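Local atomic coordinates of minor capsid protein (Cafeteriavirus-dependent mavirus, PDB entry 6G42), a protein that forms the five-subunit penton of the virophage capsid, a single jelly-roll capsomer that probably closes the fivefold vertices of the shell. Residues F197-S202 and Y238-Q243; K60-L65 and N245-S250; H203-S208 and G232-N237; P64-A69 and G101-Y106. All coordinates share one frame; numbering follows the deposited sequence. Where two conformers were deposited one is given.

Interaction 1 of 4, residues F197-S202 and Y238-Q243; sequences FLTPIS and YKYLQQ
I201 lays its CG2 methyl against the CD2 corner of the Y240 ring, coming up to it obliquely, with I201 CG2 3.7 Å from Y240 CD2. CG2 stands anti to the backbone N of I201, which turns this branch to the ring. Further along, T199 and Q242 meet through their first side-chain carbons, CB to CB at 3.8 Å. Their polar ends are joined by a water, which donates to Q242 OE1 and accepts from T199 OG1 at 2.6 Å each. T199 OG1 also receives the amide of I201 (I201 N to T199 OG1 3.2 Å), closing an ST turn just before the strand. Q242 OE1 takes a second donor, Y240 OH at 2.7 Å, which comes from 46° above the carbonyl plane and ties the ring to the amide two residues on. At the strand end of the contact Y240 N donates to S202 O at 3.0 Å. The K239 chain, bent about CB-CG (chi2 72°, which brings CD in beside the S202 carbonyl), runs past that oxygen; NZ donates to S202 OG at 2.8 Å, with a weak bond to S202 O besides. S202 OG also bonds Q298 of the second subunit, which places this corner at the penton interface. Where strands 201-207 and 236-239 part after the Y240 N to S202 O bond, side chains and a water thus carry the link: the buried polar groups are satisfied partly by one another and partly by the water and the second subunit, with the isoleucine-tyrosine pair between them.

Interaction 2 of 4, residues K60-L65 and N245-S250; sequences KIRLPL and NQDYNS
The contact is the end of an antiparallel ladder in the four-stranded sheet of the jelly roll, where I61 on strand 49-62 pairs with N249 on strand 248-264 and R62 with Y248. I61 and N249 form the hydrogen-bonded pair, I61 N giving to N249 O at 3.2 Å and N249 N to I61 O at 3.0 Å. K60, with positive phi, faces N249 as well, a G1 beta bulge at the corner where the chain turns. Beyond the ladder L63 N still reaches D247 O, at 2.9 Å. L65 lays CD2 over the backbone around Q246 and D247, with L65 CD2 3.7 Å from Q246 O. K60 points away and carries NZ to F197 and D165 of the third subunit, while N245 OD1 accepts a hydrogen bond from Y106 N, at the start of helix 106-120.

On the face bearing R62 and Y248, the arginine extends from CG to NE across the tyrosine. R62 CG sits over the ring centre, 3.9 Å from the Y248 centroid and 9° off its normal, a CH-pi contact; Y248 OH in turn lies over a face of the guanidinium. R62 also makes a cation-pi contact with Y104. Its salt bridge is side-on and ends on a single oxygen: R62 NE and NH2 both donate to D247 OD2, each at 3.1 Å, and that oxygen lies in the guanidinium plane.

Interaction 3 of 4, residues H203-S208 and G232-N237; sequences HIVIES and GVFLTN
V205 and F234 cross obliquely, the valine pushing CG1 against one corner of the ring: V205 CG1 is 3.5 Å from F234 CD2. Its CG2 comes to the same ring atom from the same side, at a longer distance. I206 points to the other face of the sheet and meets two partners by two branches. The I206 and L235 side chains cross at about a right angle and touch through I206 CG2 and L235 CD1, 4.1 Å apart, while I206 CD1, carried by a CG1 anti to the carbonyl carbon (chi1 -64°), lies obliquely by T236 CG2 at 3.8 Å. V233 turns its isopropyl group onto the backbone carbonyl of S208. The backbone link is uneven: L235 N to I206 O, 2.8 Å, runs nearly along the C=O axis, whereas I206 N to T236 O, 3.4 Å, is weak. V205 and N237 form the non-hydrogen-bonded pair, with V205 CA 3.4 Å from T236 O.

On its other edge strand 201-207 is bonded to strand 272-281, V205 with T278 and E207 with S276. I206, L235 and T236 reach V53, F56 and L51 of strand 49-62, across the interior of the jelly-roll sandwich.

Interaction 4 of 4, residues P64-A69 and G101-Y106; sequences PLFKPA and GYMYDY
Three tyrosine rings of 101-106 receive the aliphatic groups of P64 and L65. P64 lies over one face of Y102, its CG 3.8 Å from the ring centroid and 15° off the normal, while the carbonyl oxygen of F66 sits at the edge of that ring, in its plane. P64 CB also meets a face of Y104, 4.3 Å from the centroid, the two side chains lying side by side. Y106 takes L65 CB over one face, 4.0 Å from its centroid and displaced toward the rim, and makes a weak bond from OH to L65 O. K67, extended beyond CG, passes Y102 CE1 with its methylenes; its ammonium goes on to D281, D283 and E285, and Y102 OH bonds D281 as well.

M103 and F66 lie side by side, pointing the same way, with M103 SD 3.9 Å from F66 CD2 in an oblique Met-aromatic contact; P68 CG touches the same sulfur. F66 is further stacked on H71.

The backbone binds the two loops: M103 N donates to F66 O at 2.9 Å, and M103 O accepts from both L65 N at 3.0 Å and F66 N at 3.3 Å, the latter from above the carbonyl plane. L65 and F66 opposite one M103 make a classic beta bulge, set just ahead of D105, the N-cap of helix 106-120.

How the interactions relate
All four contacts are buried. Interactions 1 and 3 join the same two strands, 201-207 and 236-239: interaction 3 is largely apolar, with I206, L235 and T236 turned to the sandwich interior, whereas in interaction 1 the strands fray into polar side-chain bonds and a water. Interaction 2 lies at the edge pair of another sheet and is the one with a salt bridge between its segments; interaction 4, between loops, relies on proline and leucine against tyrosine rings. Interactions 2 and 4 share P64 and L65 and meet again where N245 bonds Y106 N and D105. I201 and P200 of interaction 1 pack on P64, L65 and K67. Interactions 1, 2 and 3 also touch neighbouring subunits; interaction 4 does not.

Interaction 1 of 4, residues F197-S202 and Y238-Q243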
loop_
_atom_site.group_PDB
_atom_site.type_symbol
_atom_site.label_atom_id
_atom_site.label_comp_id
_atom_site.label_asym_id
_atom_site.label_seq_id
_atom_site.Cartn_x
_atom_site.Cartn_y
_atom_site.Cartn_z
ATOM N N PHE C 197 19.250 9.881 3.335
ATOM C CA PHE C 197 20.622 10.364 3.024
ATOM C C PHE C 197 21.549 10.499 4.240
ATOM O O PHE C 197 22.746 10.745 4.074
ATOM C CB PHE C 197 20.561 11.742 2.340
ATOM C CG PHE C 197 20.177 11.694 0.887
ATOM C CD1 PHE C 197 18.860 11.449 0.512
ATOM C CD2 PHE C 197 21.127 11.923 -0.108
ATOM C CE1 PHE C 197 18.498 11.406 -0.823
ATOM C CE2 PHE C 197 20.773 11.881 -1.447
ATOM C CZ PHE C 197 19.456 11.620 -1.805
ATOM N N LEU C 198 20.986 10.388 5.442
ATOM C CA LEU C 198 21.709 10.576 6.704
ATOM C C LEU C 198 22.013 9.273 7.452
ATOM O O LEU C 198 23.049 9.164 8.113
ATOM C CB LEU C 198 20.903 11.518 7.611
ATOM C CG LEU C 198 20.499 12.885 7.026
ATOM C CD1 LEU C 198 19.751 13.716 8.057
ATOM C CD2 LEU C 198 21.692 13.677 6.515
ATOM N N THR C 199 21.105 8.304 7.379
ATOM C CA THR C 199 21.301 7.018 8.057
ATOM C C THR C 199 22.569 6.296 7.578
ATOM O O THR C 199 22.765 6.110 6.371
ATOM C CB THR C 199 20.076 6.070 7.942
ATOM O OG1 THR C 199 20.368 4.837 8.610
ATOM C CG2 THR C 199 19.690 5.760 6.486
ATOM N N PRO C 200 23.436 5.887 8.523
ATOM C CA PRO C 200 24.616 5.128 8.153
ATOM C C PRO C 200 24.336 3.642 7.936
ATOM O O PRO C 200 25.224 2.932 7.469
ATOM C CB PRO C 200 25.520 5.307 9.368
ATOM C CG PRO C 200 24.569 5.354 10.509
ATOM C CD PRO C 200 23.350 6.061 9.988
ATOM N N ILE C 201 23.127 3.182 8.265
ATOM C CA ILE C 201 22.802 1.761 8.263
ATOM C C ILE C 201 22.224 1.333 6.920
ATOM O O ILE C 201 21.204 1.869 6.475
ATOM C CB ILE C 201 21.827 1.422 9.406
ATOM C CG1 ILE C 201 22.451 1.880 10.728
ATOM C CG2 ILE C 201 21.507 -0.077 9.426
ATOM C CD1 ILE C 201 21.628 1.615 11.957
ATOM N N SER C 202 22.879 0.346 6.308
ATOM C CA SER C 202 22.506 -0.180 4.993
ATOM C C SER C 202 21.747 -1.503 5.089
ATOM O O SER C 202 20.589 -1.583 4.683
ATOM C CB SER C 202 23.755 -0.363 4.135
ATOM O OG SER C 202 23.469 -1.106 2.961
ATOM N N TYR C 238 18.757 -8.305 5.169
ATOM C CA TYR C 238 17.640 -7.390 5.374
ATOM C C TYR C 238 18.134 -5.986 5.064
ATOM O O TYR C 238 19.053 -5.504 5.710
ATOM C CB TYR C 238 17.129 -7.472 6.810
ATOM C CG TYR C 238 15.989 -6.535 7.112
ATOM C CD1 TYR C 238 14.675 -6.905 6.850
ATOM C CD2 TYR C 238 16.220 -5.278 7.662
ATOM C CE1 TYR C 238 13.622 -6.048 7.127
ATOM C CE2 TYR C 238 15.172 -4.413 7.939
ATOM C CZ TYR C 238 13.874 -4.805 7.671
ATOM O OH TYR C 238 12.827 -3.958 7.941
ATOM N N LYS C 239 17.536 -5.349 4.064
ATOM C CA LYS C 239 17.788 -3.943 3.787
ATOM C C LYS C 239 17.064 -3.088 4.817
ATOM O O LYS C 239 15.870 -3.269 5.037
ATOM C CB LYS C 239 17.300 -3.571 2.387
ATOM C CG LYS C 239 17.680 -2.163 1.940
ATOM C CD LYS C 239 19.165 -2.075 1.643
ATOM C CE LYS C 239 19.645 -0.652 1.466
ATOM N NZ LYS C 239 21.130 -0.653 1.416
ATOM N N TYR C 240 17.786 -2.156 5.432
ATOM C CA TYR C 240 17.212 -1.249 6.421
ATOM C C TYR C 240 16.951 0.134 5.821
ATOM O O TYR C 240 17.714 0.613 4.982
ATOM C CB TYR C 240 18.130 -1.147 7.636
ATOM C CG TYR C 240 17.565 -0.289 8.739
ATOM C CD1 TYR C 240 16.554 -0.762 9.573
ATOM C CD2 TYR C 240 18.026 1.014 8.936
ATOM C CE1 TYR C 240 16.021 0.036 10.582
ATOM C CE2 TYR C 240 17.504 1.816 9.933
ATOM C CZ TYR C 240 16.501 1.329 10.754
ATOM O OH TYR C 240 15.994 2.137 11.743
ATOM N N LEU C 241 15.855 0.752 6.252
ATOM C CA LEU C 241 15.498 2.120 5.875
ATOM C C LEU C 241 15.063 2.888 7.128
ATOM O O LEU C 241 14.237 2.398 7.901
ATOM C CB LEU C 241 14.363 2.106 4.856
ATOM C CG LEU C 241 14.619 1.325 3.564
ATOM C CD1 LEU C 241 13.314 1.110 2.809
ATOM C CD2 LEU C 241 15.640 2.030 2.683
ATOM N N GLN C 242 15.618 4.082 7.322
ATOM C CA GLN C 242 15.249 4.930 8.449
ATOM C C GLN C 242 14.017 5.755 8.074
ATOM O O GLN C 242 14.096 6.658 7.235
ATOM C CB GLN C 242 16.418 5.832 8.851
ATOM C CG GLN C 242 16.255 6.529 10.198
ATOM C CD GLN C 242 16.178 5.567 11.381
ATOM O OE1 GLN C 242 16.967 4.620 11.483
ATOM N NE2 GLN C 242 15.231 5.816 12.292
ATOM N N GLN C 243 12.888 5.429 8.706
ATOM C CA GLN C 243 11.575 6.022 8.396
ATOM C C GLN C 243 11.303 7.343 9.124
ATOM O O GLN C 243 10.590 8.203 8.611
ATOM C CB GLN C 243 10.464 5.034 8.764
ATOM C CG GLN C 243 10.496 3.717 7.996
ATOM C CD GLN C 243 9.963 3.813 6.574
ATOM O OE1 GLN C 243 9.297 4.786 6.203
ATOM N NE2 GLN C 243 10.246 2.787 5.768
HETATM O O HOH W 1 19.541 4.851 11.096
#

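Interaction 2 of 4, residues K60-L65 and N245-S250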
loop_
_atom_site.group_PDB
_atom_site.type_symbol
_atom_site.label_atom_id
_atom_site.label_comp_id
_atom_site.label_asym_id
_atom_site.label_seq_id
_atom_site.Cartn_x
_atom_site.Cartn_y
_atom_site.Cartn_z
ATOM N N LYS C 60 12.698 -4.675 20.329
ATOM C CA LYS C 60 13.328 -3.764 21.286
ATOM C C LYS C 60 14.859 -3.799 21.227
ATOM O O LYS C 60 15.543 -4.374 22.090
ATOM C CB LYS C 60 12.798 -3.962 22.704
ATOM C CG LYS C 60 11.288 -3.990 22.736
ATOM C CD LYS C 60 10.752 -4.005 24.144
ATOM C CE LYS C 60 9.284 -4.366 24.128
ATOM N NZ LYS C 60 8.707 -4.223 25.485
ATOM N N ILE C 61 15.359 -3.158 20.176
ATOM C CA ILE C 61 16.784 -2.918 19.962
ATOM C C ILE C 61 17.011 -1.432 19.730
ATOM O O ILE C 61 16.051 -0.675 19.562
ATOM C CB ILE C 61 17.301 -3.673 18.731
ATOM C CG1 ILE C 61 16.570 -3.202 17.468
ATOM C CG2 ILE C 61 17.121 -5.170 18.928
ATOM C CD1 ILE C 61 17.276 -3.594 16.203
ATOM N N ARG C 62 18.281 -1.030 19.701
ATOM C CA ARG C 62 18.661 0.360 19.419
ATOM C C ARG C 62 19.558 0.424 18.191
ATOM O O ARG C 62 20.428 -0.425 18.012
ATOM C CB ARG C 62 19.377 0.978 20.617
ATOM C CG ARG C 62 19.228 2.485 20.674
ATOM C CD ARG C 62 20.218 3.126 21.620
ATOM N NE ARG C 62 19.934 4.549 21.803
ATOM C CZ ARG C 62 20.734 5.416 22.427
ATOM N NH1 ARG C 62 21.902 5.026 22.946
ATOM N NH2 ARG C 62 20.368 6.694 22.530
ATOM N N LEU C 63 19.339 1.430 17.349
ATOM C CA LEU C 63 20.146 1.633 16.148
ATOM C C LEU C 63 20.562 3.099 16.018
ATOM O O LEU C 63 19.795 3.995 16.377
ATOM C CB LEU C 63 19.372 1.200 14.904
ATOM C CG LEU C 63 19.064 -0.293 14.737
ATOM C CD1 LEU C 63 18.152 -0.500 13.535
ATOM C CD2 LEU C 63 20.327 -1.131 14.587
ATOM N N PRO C 64 21.786 3.351 15.511
ATOM C CA PRO C 64 22.206 4.731 15.290
ATOM C C PRO C 64 21.540 5.369 14.079
ATOM O O PRO C 64 21.205 4.679 13.110
ATOM C CB PRO C 64 23.716 4.615 15.081
ATOM C CG PRO C 64 23.936 3.225 14.594
ATOM C CD PRO C 64 22.886 2.395 15.272
ATOM N N LEU C 65 21.353 6.682 14.162
ATOM C CA LEU C 65 20.728 7.473 13.107
ATOM C C LEU C 65 21.722 8.237 12.215
ATOM O O LEU C 65 21.385 8.588 11.086
ATOM C CB LEU C 65 19.738 8.462 13.730
ATOM C CG LEU C 65 18.696 7.921 14.715
ATOM C CD1 LEU C 65 17.613 8.963 14.947
ATOM C CD2 LEU C 65 18.060 6.625 14.240
ATOM N N ASN C 245 12.486 9.570 13.275
ATOM C CA ASN C 245 13.531 9.891 14.246
ATOM C C ASN C 245 13.536 8.944 15.462
ATOM O O ASN C 245 13.711 9.382 16.599
ATOM C CB ASN C 245 13.359 11.345 14.688
ATOM C CG ASN C 245 14.524 11.846 15.516
ATOM O OD1 ASN C 245 15.684 11.605 15.186
ATOM N ND2 ASN C 245 14.219 12.536 16.607
ATOM N N GLN C 246 13.354 7.648 15.214
ATOM C CA GLN C 246 13.322 6.651 16.278
ATOM C C GLN C 246 14.606 5.835 16.277
ATOM O O GLN C 246 14.860 5.078 15.338
ATOM C CB GLN C 246 12.129 5.710 16.110
ATOM C CG GLN C 246 10.808 6.243 16.628
ATOM C CD GLN C 246 9.766 5.138 16.754
ATOM O OE1 GLN C 246 9.200 4.683 15.751
ATOM N NE2 GLN C 246 9.514 4.690 17.984
ATOM N N ASP C 247 15.412 6.003 17.324
ATOM C CA ASP C 247 16.580 5.142 17.562
ATOM C C ASP C 247 16.181 3.749 18.061
ATOM O O ASP C 247 16.831 2.760 17.710
ATOM C CB ASP C 247 17.644 5.793 18.473
ATOM C CG ASP C 247 17.072 6.444 19.737
ATOM O OD1 ASP C 247 15.919 6.937 19.723
ATOM O OD2 ASP C 247 17.809 6.503 20.744
ATOM N N TYR C 248 15.119 3.667 18.863
ATOM C CA TYR C 248 14.620 2.381 19.353
ATOM C C TYR C 248 13.588 1.797 18.388
ATOM O O TYR C 248 12.598 2.451 18.063
ATOM C CB TYR C 248 14.022 2.525 20.747
ATOM C CG TYR C 248 15.039 2.876 21.803
ATOM C CD1 TYR C 248 15.443 4.195 21.985
ATOM C CD2 TYR C 248 15.600 1.891 22.628
ATOM C CE1 TYR C 248 16.374 4.533 22.953
ATOM C CE2 TYR C 248 16.537 2.220 23.601
ATOM C CZ TYR C 248 16.921 3.547 23.761
ATOM O OH TYR C 248 17.849 3.916 24.712
ATOM N N ASN C 249 13.830 0.562 17.949
ATOM C CA ASN C 249 13.040 -0.066 16.896
ATOM C C ASN C 249 12.625 -1.499 17.229
ATOM O O ASN C 249 13.176 -2.149 18.116
ATOM C CB ASN C 249 13.814 -0.060 15.570
ATOM C CG ASN C 249 14.030 1.339 15.025
ATOM O OD1 ASN C 249 13.119 1.948 14.473
ATOM N ND2 ASN C 249 15.239 1.859 15.177
ATOM N N SER C 250 11.621 -1.954 16.488
ATOM C CA SER C 250 11.136 -3.320 16.513
ATOM C C SER C 250 11.080 -3.719 15.044
ATOM O O SER C 250 10.241 -3.223 14.304
ATOM C CB SER C 250 9.752 -3.377 17.164
ATOM O OG SER C 250 9.245 -4.697 17.208
#

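Interaction 3 of 4, residues H203-S208 and G232-N237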
loop_
_atom_site.group_PDB
_atom_site.type_symbol
_atom_site.label_atom_id
_atom_site.label_comp_id
_atom_site.label_asym_id
_atom_site.label_seq_id
_atom_site.Cartn_x
_atom_site.Cartn_y
_atom_site.Cartn_z
ATOM N N HIS C 203 22.415 -2.518 5.635
ATOM C CA HIS C 203 21.893 -3.887 5.710
ATOM C C HIS C 203 22.054 -4.456 7.120
ATOM O O HIS C 203 22.895 -3.985 7.887
ATOM C CB HIS C 203 22.638 -4.796 4.725
ATOM C CG HIS C 203 22.095 -4.774 3.326
ATOM N ND1 HIS C 203 22.551 -3.907 2.357
ATOM C CD2 HIS C 203 21.158 -5.546 2.726
ATOM C CE1 HIS C 203 21.908 -4.136 1.226
ATOM N NE2 HIS C 203 21.055 -5.123 1.424
ATOM N N ILE C 204 21.227 -5.450 7.449
ATOM C CA ILE C 204 21.355 -6.247 8.677
ATOM C C ILE C 204 21.346 -7.695 8.210
ATOM O O ILE C 204 20.429 -8.123 7.508
ATOM C CB ILE C 204 20.191 -6.020 9.670
ATOM C CG1 ILE C 204 20.204 -4.577 10.195
ATOM C CG2 ILE C 204 20.276 -7.003 10.840
ATOM C CD1 ILE C 204 18.963 -4.180 10.967
ATOM N N VAL C 205 22.360 -8.439 8.637
ATOM C CA VAL C 205 22.667 -9.758 8.106
ATOM C C VAL C 205 22.681 -10.768 9.244
ATOM O O VAL C 205 23.037 -10.431 10.369
ATOM C CB VAL C 205 24.058 -9.728 7.428
ATOM C CG1 VAL C 205 24.595 -11.126 7.141
ATOM C CG2 VAL C 205 24.009 -8.911 6.144
ATOM N N ILE C 206 22.286 -12.002 8.932
ATOM C CA ILE C 206 22.532 -13.170 9.786
ATOM C C ILE C 206 23.688 -13.963 9.170
ATOM O O ILE C 206 23.601 -14.374 8.010
ATOM C CB ILE C 206 21.292 -14.082 9.889
ATOM C CG1 ILE C 206 20.146 -13.336 10.577
ATOM C CG2 ILE C 206 21.625 -15.363 10.655
ATOM C CD1 ILE C 206 18.816 -14.062 10.559
ATOM N N GLU C 207 24.750 -14.176 9.954
ATOM C CA GLU C 207 25.926 -14.969 9.533
ATOM C C GLU C 207 26.262 -16.110 10.504
ATOM O O GLU C 207 25.775 -16.145 11.641
ATOM C CB GLU C 207 27.152 -14.068 9.283
ATOM C CG GLU C 207 27.494 -13.061 10.375
ATOM C CD GLU C 207 28.605 -12.094 9.973
ATOM O OE1 GLU C 207 28.722 -11.737 8.778
ATOM O OE2 GLU C 207 29.365 -11.665 10.860
ATOM N N SER C 208 27.087 -17.040 10.019
ATOM C CA SER C 208 27.484 -18.240 10.761
ATOM C C SER C 208 28.927 -18.622 10.452
ATOM O O SER C 208 29.298 -18.730 9.284
ATOM C CB SER C 208 26.578 -19.412 10.390
ATOM O OG SER C 208 26.965 -20.592 11.075
ATOM N N GLY C 232 32.246 -15.094 1.959
ATOM C CA GLY C 232 31.580 -14.909 3.248
ATOM C C GLY C 232 30.261 -15.656 3.361
ATOM O O GLY C 232 29.566 -15.864 2.365
ATOM N N VAL C 233 29.924 -16.048 4.588
ATOM C CA VAL C 233 28.678 -16.751 4.897
ATOM C C VAL C 233 27.629 -15.721 5.302
ATOM O O VAL C 233 27.782 -15.034 6.313
ATOM C CB VAL C 233 28.868 -17.773 6.033
ATOM C CG1 VAL C 233 27.556 -18.467 6.370
ATOM C CG2 VAL C 233 29.922 -18.803 5.640
ATOM N N PHE C 234 26.588 -15.614 4.481
ATOM C CA PHE C 234 25.480 -14.687 4.681
ATOM C C PHE C 234 24.206 -15.513 4.502
ATOM O O PHE C 234 23.983 -16.057 3.421
ATOM C CB PHE C 234 25.510 -13.570 3.627
ATOM C CG PHE C 234 26.621 -12.560 3.801
ATOM C CD1 PHE C 234 27.956 -12.921 3.655
ATOM C CD2 PHE C 234 26.329 -11.221 4.048
ATOM C CE1 PHE C 234 28.972 -11.985 3.794
ATOM C CE2 PHE C 234 27.343 -10.278 4.188
ATOM C CZ PHE C 234 28.666 -10.661 4.060
ATOM N N LEU C 235 23.382 -15.614 5.547
ATOM C CA LEU C 235 22.130 -16.400 5.499
ATOM C C LEU C 235 20.881 -15.609 5.080
ATOM O O LEU C 235 19.955 -16.179 4.509
ATOM C CB LEU C 235 21.888 -17.093 6.837
ATOM C CG LEU C 235 23.010 -18.015 7.322
ATOM C CD1 LEU C 235 22.528 -18.807 8.526
ATOM C CD2 LEU C 235 23.506 -18.962 6.240
ATOM N N THR C 236 20.849 -14.319 5.397
ATOM C CA THR C 236 19.866 -13.398 4.818
ATOM C C THR C 236 20.406 -11.966 4.861
ATOM O O THR C 236 21.279 -11.650 5.668
ATOM C CB THR C 236 18.469 -13.506 5.497
ATOM O OG1 THR C 236 17.489 -12.791 4.724
ATOM C CG2 THR C 236 18.485 -12.968 6.931
ATOM N N ASN C 237 19.885 -11.133 3.961
ATOM C CA ASN C 237 20.220 -9.715 3.857
ATOM C C ASN C 237 18.950 -8.913 4.009
ATOM O O ASN C 237 18.148 -8.853 3.075
ATOM C CB ASN C 237 20.771 -9.393 2.473
ATOM C CG ASN C 237 22.225 -9.733 2.324
ATOM O OD1 ASN C 237 22.669 -10.808 2.725
ATOM N ND2 ASN C 237 22.981 -8.825 1.706
#

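Interaction 4 of 4, residues P64-A69 and G101-Y106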
loop_
_atom_site.group_PDB
_atom_site.type_symbol
_atom_site.label_atom_id
_atom_site.label_comp_id
_atom_site.label_asym_id
_atom_site.label_seq_id
_atom_site.Cartn_x
_atom_site.Cartn_y
_atom_site.Cartn_z
ATOM N N PRO C 64 21.786 3.351 15.511
ATOM C CA PRO C 64 22.206 4.731 15.290
ATOM C C PRO C 64 21.540 5.369 14.079
ATOM O O PRO C 64 21.205 4.679 13.110
ATOM C CB PRO C 64 23.716 4.615 15.081
ATOM C CG PRO C 64 23.936 3.225 14.594
ATOM C CD PRO C 64 22.886 2.395 15.272
ATOM N N LEU C 65 21.353 6.682 14.162
ATOM C CA LEU C 65 20.728 7.473 13.107
ATOM C C LEU C 65 21.722 8.237 12.215
ATOM O O LEU C 65 21.385 8.588 11.086
ATOM C CB LEU C 65 19.738 8.462 13.730
ATOM C CG LEU C 65 18.696 7.921 14.715
ATOM C CD1 LEU C 65 17.613 8.963 14.947
ATOM C CD2 LEU C 65 18.060 6.625 14.240
ATOM N N PHE C 66 22.928 8.500 12.719
ATOM C CA PHE C 66 23.926 9.319 12.016
ATOM C C PHE C 66 25.344 8.896 12.418
ATOM O O PHE C 66 25.554 8.394 13.526
ATOM C CB PHE C 66 23.694 10.802 12.323
ATOM C CG PHE C 66 24.486 11.742 11.454
ATOM C CD1 PHE C 66 24.134 11.944 10.124
ATOM C CD2 PHE C 66 25.578 12.441 11.963
ATOM C CE1 PHE C 66 24.859 12.817 9.314
ATOM C CE2 PHE C 66 26.303 13.320 11.160
ATOM C CZ PHE C 66 25.944 13.506 9.835
ATOM N N LYS C 67 26.300 9.095 11.509
ATOM C CA LYS C 67 27.700 8.702 11.710
ATOM C C LYS C 67 28.617 9.766 11.100
ATOM O O LYS C 67 28.993 9.649 9.936
ATOM C CB LYS C 67 27.956 7.345 11.055
ATOM C CG LYS C 67 29.353 6.777 11.264
ATOM C CD LYS C 67 29.546 5.530 10.424
ATOM C CE LYS C 67 30.773 4.748 10.839
ATOM N NZ LYS C 67 30.768 3.406 10.201
ATOM N N PRO C 68 28.995 10.799 11.892
ATOM C CA PRO C 68 29.746 11.971 11.398
ATOM C C PRO C 68 31.048 11.730 10.623
ATOM O O PRO C 68 31.428 12.580 9.815
ATOM C CB PRO C 68 30.064 12.736 12.680
ATOM C CG PRO C 68 28.947 12.403 13.590
ATOM C CD PRO C 68 28.644 10.963 13.317
ATOM N N ALA C 69 31.723 10.610 10.872
ATOM C CA ALA C 69 33.001 10.300 10.217
ATOM C C ALA C 69 32.918 10.354 8.687
ATOM O O ALA C 69 33.784 10.936 8.041
ATOM C CB ALA C 69 33.507 8.938 10.671
ATOM N N GLY C 101 31.333 6.176 17.551
ATOM C CA GLY C 101 31.334 7.172 16.459
ATOM C C GLY C 101 29.969 7.570 15.897
ATOM O O GLY C 101 29.896 8.143 14.808
ATOM N N TYR C 102 28.900 7.296 16.653
ATOM C CA TYR C 102 27.513 7.449 16.192
ATOM C C TYR C 102 26.735 8.487 17.003
ATOM O O TYR C 102 27.093 8.795 18.139
ATOM C CB TYR C 102 26.763 6.121 16.313
ATOM C CG TYR C 102 27.241 4.999 15.410
ATOM C CD1 TYR C 102 27.074 5.063 14.024
ATOM C CD2 TYR C 102 27.821 3.851 15.947
ATOM C CE1 TYR C 102 27.498 4.029 13.204
ATOM C CE2 TYR C 102 28.248 2.813 15.136
ATOM C CZ TYR C 102 28.084 2.902 13.770
ATOM O OH TYR C 102 28.512 1.858 12.979
ATOM N N MET C 103 25.665 9.002 16.396
ATOM C CA MET C 103 24.645 9.809 17.080
ATOM C C MET C 103 23.289 9.126 16.899
ATOM O O MET C 103 23.122 8.301 16.003
ATOM C CB MET C 103 24.608 11.229 16.524
ATOM C CG MET C 103 25.865 12.034 16.813
ATOM S SD MET C 103 26.059 13.471 15.736
ATOM C CE MET C 103 24.626 14.438 16.218
ATOM N N TYR C 104 22.332 9.481 17.751
ATOM C CA TYR C 104 21.072 8.734 17.882
ATOM C C TYR C 104 19.789 9.580 17.794
ATOM O O TYR C 104 18.702 9.097 18.112
ATOM C CB TYR C 104 21.108 7.933 19.193
ATOM C CG TYR C 104 22.143 6.828 19.180
ATOM C CD1 TYR C 104 23.485 7.089 19.475
ATOM C CD2 TYR C 104 21.787 5.517 18.853
ATOM C CE1 TYR C 104 24.435 6.076 19.446
ATOM C CE2 TYR C 104 22.732 4.499 18.820
ATOM C CZ TYR C 104 24.052 4.781 19.120
ATOM O OH TYR C 104 24.983 3.763 19.083
ATOM N N ASP C 105 19.907 10.815 17.316
ATOM C CA ASP C 105 18.785 11.754 17.284
ATOM C C ASP C 105 19.057 12.836 16.232
ATOM O O ASP C 105 20.086 13.510 16.284
ATOM C CB ASP C 105 18.601 12.382 18.671
ATOM C CG ASP C 105 17.277 13.115 18.826
ATOM O OD1 ASP C 105 16.832 13.813 17.885
ATOM O OD2 ASP C 105 16.680 13.003 19.915
ATOM N N TYR C 106 18.128 13.011 15.292
ATOM C CA TYR C 106 18.282 14.021 14.232
ATOM C C TYR C 106 18.126 15.459 14.720
ATOM O O TYR C 106 18.506 16.387 14.003
ATOM C CB TYR C 106 17.338 13.743 13.046
ATOM C CG TYR C 106 17.732 12.500 12.264
ATOM C CD1 TYR C 106 18.983 12.408 11.640
ATOM C CD2 TYR C 106 16.874 11.412 12.165
ATOM C CE1 TYR C 106 19.356 11.269 10.948
ATOM C CE2 TYR C 106 17.244 10.275 11.467
ATOM C CZ TYR C 106 18.480 10.211 10.860
ATOM O OH TYR C 106 18.842 9.074 10.178
#